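Local coordinates for protein halohydrin epoxidase A (Corynebacterium sp., PDB 4Z9F) that probably catalyses the reversible closure of halohydrins to epoxides with release of hydrogen halide, using a Rossmann-type alpha/beta fold, at residues A39-F44 with T51-E56; T27-D32 with D64-H69; L207-L210 with D214-G217. The protein carries 1 engineered substitution. All coordinates share one frame; numbering follows the deposited sequence.

Contact 1. Residues A39-F44 with T51-E56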
ATOM      1  N   ALA C  39      36.458 -14.321 -23.809  1.00 39.74           N
ATOM      2  CA  ALA C  39      35.850 -14.631 -25.102  1.00 38.73           C
ATOM      3  C   ALA C  39      34.379 -14.234 -25.132  1.00 38.38           C
ATOM      4  O   ALA C  39      33.904 -13.663 -26.122  1.00 38.38           O
ATOM      5  CB  ALA C  39      36.017 -16.117 -25.428  1.00 46.26           C
ATOM      6  N   GLU C  40      33.636 -14.527 -24.062  1.00 41.88           N
ATOM      7  CA  GLU C  40      32.241 -14.100 -24.025  1.00 41.20           C
ATOM      8  C   GLU C  40      32.129 -12.581 -24.073  1.00 37.58           C
ATOM      9  O   GLU C  40      31.236 -12.039 -24.737  1.00 35.75           O
ATOM     10  CB  GLU C  40      31.545 -14.662 -22.786  1.00 41.57           C
ATOM     11  CG  GLU C  40      31.498 -16.188 -22.741  1.00 48.30           C
ATOM     12  CD  GLU C  40      30.237 -16.753 -23.394  1.00 50.79           C
ATOM     13  OE1 GLU C  40      29.263 -15.973 -23.536  1.00 49.57           O
ATOM     14  OE2 GLU C  40      30.253 -17.952 -23.773  1.00 52.64           O
ATOM     15  N   ARG C  41      33.044 -11.877 -23.399  1.00 39.18           N
ATOM     16  CA  ARG C  41      33.087 -10.420 -23.507  1.00 35.60           C
ATOM     17  C   ARG C  41      33.229  -9.975 -24.958  1.00 34.62           C
ATOM     18  O   ARG C  41      32.518  -9.072 -25.411  1.00 34.41           O
ATOM     19  CB  ARG C  41      34.230  -9.847 -22.666  1.00 33.79           C
ATOM     20  CG  ARG C  41      34.201 -10.225 -21.197  1.00 33.43           C
ATOM     21  CD  ARG C  41      35.057  -9.275 -20.376  1.00 36.76           C
ATOM     22  NE  ARG C  41      36.489  -9.385 -20.669  1.00 40.32           N
ATOM     23  CZ  ARG C  41      37.337 -10.135 -19.967  1.00 40.95           C
ATOM     24  NH1 ARG C  41      38.622 -10.172 -20.296  1.00 44.56           N
ATOM     25  NH2 ARG C  41      36.902 -10.862 -18.945  1.00 39.72           N
ATOM     26  N   GLN C  42      34.154 -10.590 -25.705  1.00 40.91           N
ATOM     27  CA  GLN C  42      34.351 -10.216 -27.107  1.00 39.29           C
ATOM     28  C   GLN C  42      33.096 -10.472 -27.929  1.00 40.37           C
ATOM     29  O   GLN C  42      32.648  -9.607 -28.693  1.00 40.37           O
ATOM     30  CB  GLN C  42      35.543 -10.985 -27.688  1.00 43.45           C
ATOM     31  CG  GLN C  42      35.514 -11.306 -29.197  1.00 42.54           C
ATOM     32  CD  GLN C  42      35.210 -10.127 -30.145  1.00 54.99           C
ATOM     33  OE1 GLN C  42      35.233  -8.954 -29.751  1.00 52.80           O
ATOM     34  NE2 GLN C  42      34.923 -10.451 -31.413  1.00 56.12           N
ATOM     35  N   ARG C  43      32.519 -11.665 -27.792  1.00 42.29           N
ATOM     36  CA  ARG C  43      31.342 -11.998 -28.583  1.00 43.43           C
ATOM     37  C   ARG C  43      30.188 -11.050 -28.279  1.00 43.70           C
ATOM     38  O   ARG C  43      29.491 -10.596 -29.195  1.00 42.12           O
ATOM     39  CB  ARG C  43      30.946 -13.451 -28.328  1.00 46.03           C
ATOM     40  CG  ARG C  43      29.654 -13.859 -28.992  1.00 48.91           C
ATOM     41  CD  ARG C  43      29.115 -15.126 -28.363  1.00 52.82           C
ATOM     42  NE  ARG C  43      27.675 -15.237 -28.554  1.00 59.82           N
ATOM     43  CZ  ARG C  43      26.781 -14.599 -27.803  1.00 60.65           C
ATOM     44  NH1 ARG C  43      27.185 -13.801 -26.818  1.00 56.95           N
ATOM     45  NH2 ARG C  43      25.483 -14.753 -28.036  1.00 61.48           N
ATOM     46  N   PHE C  44      29.988 -10.714 -26.999  1.00 42.84           N
ATOM     47  CA  PHE C  44      28.919  -9.789 -26.628  1.00 39.40           C
ATOM     48  C   PHE C  44      29.130  -8.420 -27.264  1.00 38.24           C
ATOM     49  O   PHE C  44      28.212  -7.859 -27.874  1.00 33.95           O
ATOM     50  CB  PHE C  44      28.828  -9.668 -25.104  1.00 40.41           C
ATOM     51  CG  PHE C  44      27.690  -8.801 -24.631  1.00 38.81           C
ATOM     52  CD1 PHE C  44      27.869  -7.438 -24.436  1.00 32.31           C
ATOM     53  CD2 PHE C  44      26.440  -9.349 -24.386  1.00 36.28           C
ATOM     54  CE1 PHE C  44      26.829  -6.640 -24.009  1.00 35.52           C
ATOM     55  CE2 PHE C  44      25.393  -8.551 -23.958  1.00 36.51           C
ATOM     56  CZ  PHE C  44      25.592  -7.196 -23.768  1.00 31.56           C
ATOM     57  N   THR C  51      28.420  -1.369 -27.029  1.00 28.80           N
ATOM     58  CA  THR C  51      28.529  -1.718 -25.622  1.00 30.31           C
ATOM     59  C   THR C  51      29.970  -2.042 -25.234  1.00 31.78           C
ATOM     60  O   THR C  51      30.831  -2.323 -26.073  1.00 32.37           O
ATOM     61  CB  THR C  51      27.643  -2.916 -25.284  1.00 29.47           C
ATOM     62  OG1 THR C  51      28.196  -4.098 -25.879  1.00 33.49           O
ATOM     63  CG2 THR C  51      26.207  -2.700 -25.794  1.00 28.39           C
ATOM     64  N   VAL C  52      30.217  -1.994 -23.929  1.00 27.31           N
ATOM     65  CA  VAL C  52      31.465  -2.430 -23.321  1.00 26.60           C
ATOM     66  C   VAL C  52      31.128  -3.537 -22.333  1.00 31.58           C
ATOM     67  O   VAL C  52      30.210  -3.386 -21.516  1.00 28.67           O
ATOM     68  CB  VAL C  52      32.185  -1.267 -22.612  1.00 27.53           C
ATOM     69  CG1 VAL C  52      33.298  -1.791 -21.713  1.00 27.50           C
ATOM     70  CG2 VAL C  52      32.718  -0.266 -23.619  1.00 28.74           C
ATOM     71  N   ALA C  53      31.849  -4.651 -22.417  1.00 29.91           N
ATOM     72  CA  ALA C  53      31.674  -5.767 -21.497  1.00 30.11           C
ATOM     73  C   ALA C  53      32.738  -5.688 -20.411  1.00 36.30           C
ATOM     74  O   ALA C  53      33.932  -5.810 -20.700  1.00 32.19           O
ATOM     75  CB  ALA C  53      31.757  -7.108 -22.229  1.00 31.23           C
ATOM     76  N   LEU C  54      32.299  -5.486 -19.169  1.00 33.70           N
ATOM     77  CA  LEU C  54      33.199  -5.440 -18.026  1.00 34.57           C
ATOM     78  C   LEU C  54      33.618  -6.837 -17.604  1.00 36.81           C
ATOM     79  O   LEU C  54      32.825  -7.780 -17.657  1.00 30.92           O
ATOM     80  CB  LEU C  54      32.528  -4.767 -16.831  1.00 30.87           C
ATOM     81  CG  LEU C  54      32.117  -3.317 -16.958  1.00 27.22           C
ATOM     82  CD1 LEU C  54      31.425  -2.881 -15.668  1.00 26.46           C
ATOM     83  CD2 LEU C  54      33.348  -2.466 -17.251  1.00 32.52           C
ATOM     84  N   ALA C  55      34.860  -6.957 -17.136  1.00 31.11           N
ATOM     85  CA  ALA C  55      35.285  -8.204 -16.526  1.00 31.76           C
ATOM     86  C   ALA C  55      34.901  -8.284 -15.055  1.00 32.03           C
ATOM     87  O   ALA C  55      34.742  -9.393 -14.531  1.00 33.03           O
ATOM     88  CB  ALA C  55      36.799  -8.375 -16.677  1.00 39.24           C
ATOM     89  N   GLU C  56      34.738  -7.143 -14.386  1.00 32.07           N
ATOM     90  CA  GLU C  56      34.574  -7.138 -12.937  1.00 33.44           C
ATOM     91  C   GLU C  56      33.280  -7.828 -12.535  1.00 29.97           C
ATOM     92  O   GLU C  56      32.235  -7.640 -13.163  1.00 29.82           O
ATOM     93  CB  GLU C  56      34.599  -5.709 -12.394  1.00 29.58           C
ATOM     94  CG  GLU C  56      36.018  -5.145 -12.265  1.00 39.35           C
ATOM     95  CD  GLU C  56      36.621  -4.709 -13.610  1.00 44.73           C
ATOM     96  OE1 GLU C  56      37.790  -4.230 -13.611  1.00 51.87           O
ATOM     97  OE2 GLU C  56      35.914  -4.844 -14.641  1.00 40.89           O
TER

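Contact 2. Residues T27-D32 with D64-H69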
ATOM      1  N   THR C  27      26.357   4.959 -24.536  1.00 27.48           N
ATOM      2  CA  THR C  27      27.299   3.857 -24.460  1.00 26.53           C
ATOM      3  C   THR C  27      26.908   3.028 -23.245  1.00 26.68           C
ATOM      4  O   THR C  27      26.889   3.539 -22.118  1.00 24.58           O
ATOM      5  CB  THR C  27      28.735   4.368 -24.351  1.00 29.51           C
ATOM      6  OG1 THR C  27      29.026   5.166 -25.500  1.00 24.80           O
ATOM      7  CG2 THR C  27      29.718   3.210 -24.283  1.00 30.25           C
ATOM      8  N   VAL C  28      26.569   1.768 -23.470  1.00 25.40           N
ATOM      9  CA  VAL C  28      26.089   0.905 -22.403  1.00 23.85           C
ATOM     10  C   VAL C  28      27.228  -0.003 -21.965  1.00 24.95           C
ATOM     11  O   VAL C  28      27.619  -0.924 -22.692  1.00 28.48           O
ATOM     12  CB  VAL C  28      24.861   0.100 -22.840  1.00 24.17           C
ATOM     13  CG1 VAL C  28      24.336  -0.696 -21.660  1.00 24.46           C
ATOM     14  CG2 VAL C  28      23.788   1.049 -23.402  1.00 22.30           C
ATOM     15  N   VAL C  29      27.750   0.253 -20.768  1.00 23.26           N
ATOM     16  CA  VAL C  29      28.746  -0.603 -20.132  1.00 25.28           C
ATOM     17  C   VAL C  29      28.021  -1.702 -19.357  1.00 27.59           C
ATOM     18  O   VAL C  29      27.148  -1.414 -18.530  1.00 25.42           O
ATOM     19  CB  VAL C  29      29.646   0.226 -19.199  1.00 25.70           C
ATOM     20  CG1 VAL C  29      30.650  -0.651 -18.526  1.00 23.68           C
ATOM     21  CG2 VAL C  29      30.318   1.344 -19.971  1.00 27.64           C
ATOM     22  N   CYS C  30      28.393  -2.961 -19.603  1.00 27.35           N
ATOM     23  CA  CYS C  30      27.596  -4.112 -19.195  1.00 26.27           C
ATOM     24  C   CYS C  30      28.363  -5.048 -18.273  1.00 31.50           C
ATOM     25  O   CYS C  30      29.533  -5.360 -18.519  1.00 32.40           O
ATOM     26  CB  CYS C  30      27.124  -4.898 -20.426  1.00 27.30           C
ATOM     27  SG  CYS C  30      26.046  -3.953 -21.489  1.00 26.91           S
ATOM     28  N   HIS C  31      27.684  -5.511 -17.224  1.00 25.42           N
ATOM     29  CA  HIS C  31      28.176  -6.555 -16.344  1.00 29.64           C
ATOM     30  C   HIS C  31      27.379  -7.827 -16.598  1.00 29.80           C
ATOM     31  O   HIS C  31      26.192  -7.775 -16.935  1.00 28.60           O
ATOM     32  CB  HIS C  31      28.071  -6.135 -14.870  1.00 26.74           C
ATOM     33  CG  HIS C  31      27.891  -7.274 -13.911  1.00 23.60           C
ATOM     34  ND1 HIS C  31      26.663  -7.850 -13.655  1.00 25.97           N
ATOM     35  CD2 HIS C  31      28.780  -7.919 -13.116  1.00 30.03           C
ATOM     36  CE1 HIS C  31      26.808  -8.811 -12.761  1.00 26.37           C
ATOM     37  NE2 HIS C  31      28.083  -8.873 -12.415  1.00 28.92           N
ATOM     38  N   ASP C  32      28.051  -8.966 -16.452  1.00 31.98           N
ATOM     39  CA  ASP C  32      27.388 -10.262 -16.505  1.00 28.69           C
ATOM     40  C   ASP C  32      28.327 -11.296 -15.906  1.00 31.05           C
ATOM     41  O   ASP C  32      29.552 -11.145 -15.965  1.00 33.59           O
ATOM     42  CB  ASP C  32      26.989 -10.637 -17.936  1.00 29.45           C
ATOM     43  CG  ASP C  32      26.015 -11.812 -17.985  1.00 30.81           C
ATOM     44  OD1 ASP C  32      26.436 -12.927 -18.372  1.00 28.89           O
ATOM     45  OD2 ASP C  32      24.825 -11.622 -17.626  1.00 30.37           O
ATOM     46  N   ASP C  64      33.604   1.870 -10.496  1.00 26.82           N
ATOM     47  CA  ASP C  64      34.947   2.310 -10.877  1.00 29.85           C
ATOM     48  C   ASP C  64      35.351   1.718 -12.225  1.00 30.80           C
ATOM     49  O   ASP C  64      35.927   2.414 -13.069  1.00 31.18           O
ATOM     50  CB  ASP C  64      35.957   1.935  -9.790  1.00 30.09           C
ATOM     51  CG  ASP C  64      35.908   2.872  -8.582  1.00 40.28           C
ATOM     52  OD1 ASP C  64      35.452   4.029  -8.719  1.00 37.59           O
ATOM     53  OD2 ASP C  64      36.339   2.446  -7.485  1.00 49.20           O
ATOM     54  N   ALA C  65      35.020   0.445 -12.463  1.00 28.95           N
ATOM     55  CA  ALA C  65      35.302  -0.161 -13.762  1.00 29.16           C
ATOM     56  C   ALA C  65      34.551   0.545 -14.884  1.00 29.31           C
ATOM     57  O   ALA C  65      35.107   0.771 -15.967  1.00 29.50           O
ATOM     58  CB  ALA C  65      34.950  -1.647 -13.743  1.00 28.90           C
ATOM     59  N   THR C  66      33.282   0.894 -14.652  1.00 29.35           N
ATOM     60  CA  THR C  66      32.541   1.664 -15.645  1.00 23.74           C
ATOM     61  C   THR C  66      33.227   2.994 -15.923  1.00 29.51           C
ATOM     62  O   THR C  66      33.259   3.458 -17.069  1.00 27.12           O
ATOM     63  CB  THR C  66      31.106   1.904 -15.171  1.00 28.35           C
ATOM     64  OG1 THR C  66      30.504   0.646 -14.846  1.00 29.09           O
ATOM     65  CG2 THR C  66      30.294   2.588 -16.258  1.00 21.01           C
ATOM     66  N   LEU C  67      33.782   3.619 -14.882  1.00 29.70           N
ATOM     67  CA  LEU C  67      34.363   4.948 -15.035  1.00 29.76           C
ATOM     68  C   LEU C  67      35.687   4.917 -15.783  1.00 33.03           C
ATOM     69  O   LEU C  67      36.179   5.982 -16.180  1.00 30.65           O
ATOM     70  CB  LEU C  67      34.536   5.612 -13.661  1.00 29.00           C
ATOM     71  CG  LEU C  67      33.508   6.658 -13.187  1.00 33.16           C
ATOM     72  CD1 LEU C  67      32.506   7.076 -14.258  1.00 31.97           C
ATOM     73  CD2 LEU C  67      32.794   6.192 -11.939  1.00 31.80           C
ATOM     74  N   GLN C  68      36.266   3.732 -16.001  1.00 32.17           N
ATOM     75  CA  GLN C  68      37.393   3.620 -16.920  1.00 34.40           C
ATOM     76  C   GLN C  68      36.986   3.865 -18.368  1.00 35.46           C
ATOM     77  O   GLN C  68      37.868   3.954 -19.227  1.00 34.62           O
ATOM     78  CB  GLN C  68      38.050   2.237 -16.802  1.00 38.11           C
ATOM     79  CG  GLN C  68      38.800   1.975 -15.492  1.00 40.70           C
ATOM     80  CD  GLN C  68      40.152   2.692 -15.405  1.00 52.07           C
ATOM     81  OE1 GLN C  68      40.267   3.888 -15.696  1.00 54.14           O
ATOM     82  NE2 GLN C  68      41.183   1.951 -15.012  1.00 53.52           N
ATOM     83  N   HIS C  69      35.685   3.984 -18.659  1.00 32.24           N
ATOM     84  CA  HIS C  69      35.198   4.117 -20.028  1.00 27.16           C
ATOM     85  C   HIS C  69      34.472   5.432 -20.290  1.00 28.85           C
ATOM     86  O   HIS C  69      33.900   5.601 -21.370  1.00 33.69           O
ATOM     87  CB  HIS C  69      34.284   2.939 -20.380  1.00 29.67           C
ATOM     88  CG  HIS C  69      34.975   1.610 -20.364  1.00 27.73           C
ATOM     89  ND1 HIS C  69      34.936   0.762 -19.279  1.00 32.08           N
ATOM     90  CD2 HIS C  69      35.725   0.986 -21.301  1.00 29.99           C
ATOM     91  CE1 HIS C  69      35.629  -0.330 -19.547  1.00 31.37           C
ATOM     92  NE2 HIS C  69      36.120  -0.217 -20.768  1.00 35.05           N
TER

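Contact 3. Residues L207-L210 with D214-G217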
ATOM      1  N   LEU C 207      -4.189  -6.437 -19.683  1.00 18.06           N
ATOM      2  CA  LEU C 207      -3.734  -6.048 -21.012  1.00 17.77           C
ATOM      3  C   LEU C 207      -3.816  -7.207 -22.007  1.00 17.66           C
ATOM      4  O   LEU C 207      -3.844  -6.962 -23.216  1.00 17.13           O
ATOM      5  CB  LEU C 207      -2.300  -5.515 -20.945  1.00 18.70           C
ATOM      6  CG  LEU C 207      -1.779  -4.725 -22.148  1.00 20.16           C
ATOM      7  CD1 LEU C 207      -2.529  -3.389 -22.318  1.00 16.27           C
ATOM      8  CD2 LEU C 207      -0.277  -4.500 -21.955  1.00 18.19           C
ATOM      9  N   GLY C 208      -3.844  -8.453 -21.531  1.00 16.74           N
ATOM     10  CA  GLY C 208      -4.089  -9.589 -22.405  1.00 19.69           C
ATOM     11  C   GLY C 208      -2.879 -10.157 -23.106  1.00 22.48           C
ATOM     12  O   GLY C 208      -3.032 -11.060 -23.944  1.00 19.39           O
ATOM     13  N   ARG C 209      -1.677  -9.696 -22.765  1.00 17.71           N
ATOM     14  CA  ARG C 209      -0.465 -10.114 -23.455  1.00 19.39           C
ATOM     15  C   ARG C 209       0.728  -9.866 -22.544  1.00 18.11           C
ATOM     16  O   ARG C 209       0.636  -9.134 -21.563  1.00 18.33           O
ATOM     17  CB  ARG C 209      -0.289  -9.354 -24.771  1.00 17.22           C
ATOM     18  CG  ARG C 209      -0.243  -7.826 -24.578  1.00 21.62           C
ATOM     19  CD  ARG C 209       0.209  -7.137 -25.846  1.00 24.21           C
ATOM     20  NE  ARG C 209       0.185  -5.675 -25.755  1.00 25.73           N
ATOM     21  CZ  ARG C 209       1.173  -4.940 -25.243  1.00 20.58           C
ATOM     22  NH1 ARG C 209       2.263  -5.528 -24.755  1.00 19.67           N
ATOM     23  NH2 ARG C 209       1.070  -3.615 -25.232  1.00 22.23           N
ATOM     24  N   LEU C 210       1.846 -10.479 -22.887  1.00 15.16           N
ATOM     25  CA  LEU C 210       3.098 -10.157 -22.218  1.00 15.17           C
ATOM     26  C   LEU C 210       3.526  -8.728 -22.536  1.00 18.24           C
ATOM     27  O   LEU C 210       3.282  -8.210 -23.628  1.00 17.42           O
ATOM     28  CB  LEU C 210       4.197 -11.119 -22.654  1.00 20.65           C
ATOM     29  CG  LEU C 210       4.298 -12.493 -21.980  1.00 23.27           C
ATOM     30  CD1 LEU C 210       2.967 -13.096 -21.689  1.00 27.43           C
ATOM     31  CD2 LEU C 210       5.140 -13.427 -22.845  1.00 19.86           C
ATOM     32  N   ASP C 214      10.529  -3.812 -25.803  1.00 18.23           N
ATOM     33  CA  ASP C 214      10.674  -2.390 -26.120  1.00 22.88           C
ATOM     34  C   ASP C 214       9.821  -1.514 -25.216  1.00 23.24           C
ATOM     35  O   ASP C 214      10.089  -0.311 -25.097  1.00 21.27           O
ATOM     36  CB  ASP C 214      10.340  -2.099 -27.592  1.00 25.26           C
ATOM     37  CG  ASP C 214       8.866  -2.340 -27.940  1.00 27.44           C
ATOM     38  OD1 ASP C 214       8.036  -1.424 -27.744  1.00 27.25           O
ATOM     39  OD2 ASP C 214       8.542  -3.439 -28.440  1.00 26.46           O
ATOM     40  N   GLU C 215       8.808  -2.093 -24.573  1.00 20.40           N
ATOM     41  CA  GLU C 215       8.002  -1.337 -23.628  1.00 18.60           C
ATOM     42  C   GLU C 215       8.738  -1.166 -22.310  1.00 21.51           C
ATOM     43  O   GLU C 215       8.672  -0.095 -21.700  1.00 23.47           O
ATOM     44  CB  GLU C 215       6.656  -2.031 -23.414  1.00 18.76           C
ATOM     45  CG  GLU C 215       5.805  -2.046 -24.660  1.00 19.07           C
ATOM     46  CD  GLU C 215       4.495  -2.778 -24.475  1.00 18.68           C
ATOM     47  OE1 GLU C 215       3.437  -2.190 -24.782  1.00 19.07           O
ATOM     48  OE2 GLU C 215       4.535  -3.941 -24.038  1.00 18.65           O
ATOM     49  N   MET C 216       9.413  -2.218 -21.848  1.00 15.93           N
ATOM     50  CA  MET C 216      10.331  -2.065 -20.728  1.00 22.26           C
ATOM     51  C   MET C 216      11.436  -1.092 -21.093  1.00 23.63           C
ATOM     52  O   MET C 216      11.850  -0.265 -20.271  1.00 19.63           O
ATOM     53  CB  MET C 216      10.920  -3.421 -20.333  1.00 18.12           C
ATOM     54  CG  MET C 216      11.971  -3.373 -19.229  1.00 22.29           C
ATOM     55  SD  MET C 216      11.372  -2.774 -17.629  1.00 21.89           S
ATOM     56  CE  MET C 216      10.566  -4.240 -16.992  1.00 19.61           C
ATOM     57  N   GLY C 217      11.917  -1.172 -22.332  1.00 17.56           N
ATOM     58  CA  GLY C 217      12.939  -0.237 -22.766  1.00 21.74           C
ATOM     59  C   GLY C 217      12.469   1.200 -22.703  1.00 20.92           C
ATOM     60  O   GLY C 217      13.199   2.078 -22.234  1.00 19.27           O
TER

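Contact 1. Residues A39-F44 with T51-E56
Thr-51, Ala-53 and Ala-55 meet Arg-41 and Phe-44 where helix 38-47 packs on strand 52-53, the second strand of a beta-alpha-beta unit that begins with strand 27-30 in this Rossmann-type fold. At Thr-51 the hydroxyl lies close to the phenyl ring, with OG1 3.4 Å from CE1 of Phe-44. The ring reaches it because CG of Phe-44 stands anti to its own backbone N (chi1 -176°), and the two side chains cross at about a right angle. OG1 approaches the ring obliquely, and its hydrogen bond is made elsewhere, to the carbonyl O of Asn-48 in the turn leading out of the helix. Val-52 turns its side chain from the helix, and the next residue faces it again. Ala-53 marks the tightest backbone approach: its CA is 5.3 Å from the CA of Arg-41, and its CB sits 3.7 Å from CB of Arg-41. A longer reach brings the Phe-44 ring in on the same methyl, CD1 lying 4.5 Å from CB of Ala-53. Phe-35 also touches this methyl and meets the Phe-44 ring, extending the apolar patch beyond the two segments. From here the arginine runs on along the strand, its CD 3.7 Å from the carbonyl O of Ala-53 and nearly as close to that of Leu-54, whose own side chain points off toward helix 62-67. A bend at chi3 of Arg-41 (-67°) then turns the guanidinium toward Ala-55. NH2 is hydrogen-bonded to the carbonyl O of Phe-35, giving the charged end a polar partner while Ala-55 packs against it. The methyl of Ala-55 lies over one face of the guanidinium, its CB 3.4 Å from NH2 of Arg-41.

Contact 2. Residues T27-D32 with D64-H69
Val-29, in strand 27-30 of the parallel Rossmann-type sheet, and Thr-66, in helix 62-67, bring strand and helix to within 6.3 Å of each other, measured CA to CA. Their side chains cross obliquely, and the methyl of the threonine does most of the touching. CG2 of Thr-66 rests 3.8 Å from CB of Val-29 and about as close to the valine methyl CG2, so it bears on the branch point as well as on the branches. It gets there by standing anti to its own backbone N, which leaves the hydroxyl on the other branch; OG1 of Thr-66 comes 3.9 Å from CG1 of Val-29 but finds its polar partner one turn back, hydrogen-bonded to the carbonyl O of Leu-62. Farther along the chain, His-69 adds its CB, 4.3 Å from CG2 of Val-29. Its imidazole leans back over the preceding turn, where ND1 makes a weak, bent bond to the carbonyl O of Ala-65 (3.3 Å, 134° at the hydrogen), while the carbonyl O of Thr-66 lies at the ring edge, in plane. Leu-54 and Ile-3 also pack on Val-29, and Leu-5 and Ile-73 on Thr-66, adding to the apolar layer between sheet and helix. No hydrogen bond passes between the two segments. Strand and helix are therefore joined here by van der Waals contact alone, with the hydroxyl of Thr-66 satisfied within its own helix and the backbone of Val-29 bonded to strand 3-6.

Contact 3. Residues L207-L210 with D214-G217
Arg-209 and Glu-215 form a bidentate, end-on salt bridge that ties the loop after helix 195-204 to the first turn of helix 213-224, in the C-terminal part of the Rossmann-type fold. The side chains approach from opposite directions, each nitrogen taking a separate oxygen: NH1 of Arg-209 donates to OE2 of Glu-215 over 2.9 Å, nearly straight at 167°, and NH2 of Arg-209 to OE1 of Glu-215 over 2.8 Å. Both oxygens are met on their syn sides, with guanidinium and carboxylate planes 31° apart. NH1 of Arg-209 has a second acceptor, the carbonyl O of Leu-210 at 3.1 Å, so the same nitrogen also binds the backbone of the next residue. OE2 in turn takes a second donor, the backbone N of Arg-212 just ahead of the helix. Two bonds on NH1 and two on OE2 probably restrict rotation of both groups, and the paired opposite charges should help keep the largely buried glutamate ionised. The arginine reaches across with CG set between backbone N and carbonyl carbon (chi1 58°) and its chain extended from CG to NE. A second subunit packs here too, its Ala-229 on Arg-209 and its Pro-230 on Glu-215. Leu-207 covers one guanidinium face, its CD2 3.6 Å above the plane and over the centre of the Arg-209 group.

In the fold
Contacts 1 and 2 are neighbours, their centres 10 Å apart, at the edge of the parallel sheet where strand 52-53 is the outermost strand in the chain and strand 27-30 lies next to it. Probable backbone bonds zip the two strands together at Cys-30: Val-52 O to its N, and Leu-54 N to its O. Helix 38-47 packs on strand 52-53 and helix 62-67 on strand 27-30; along the chain contact 1 falls wholly between the segments of contact 2. Contact 3 follows much later, its centre about 28 Å from either other centre, beside strand 235-238, the opposite edge strand. Two contacts thus build one sheet edge, while the third lies at a subunit interface.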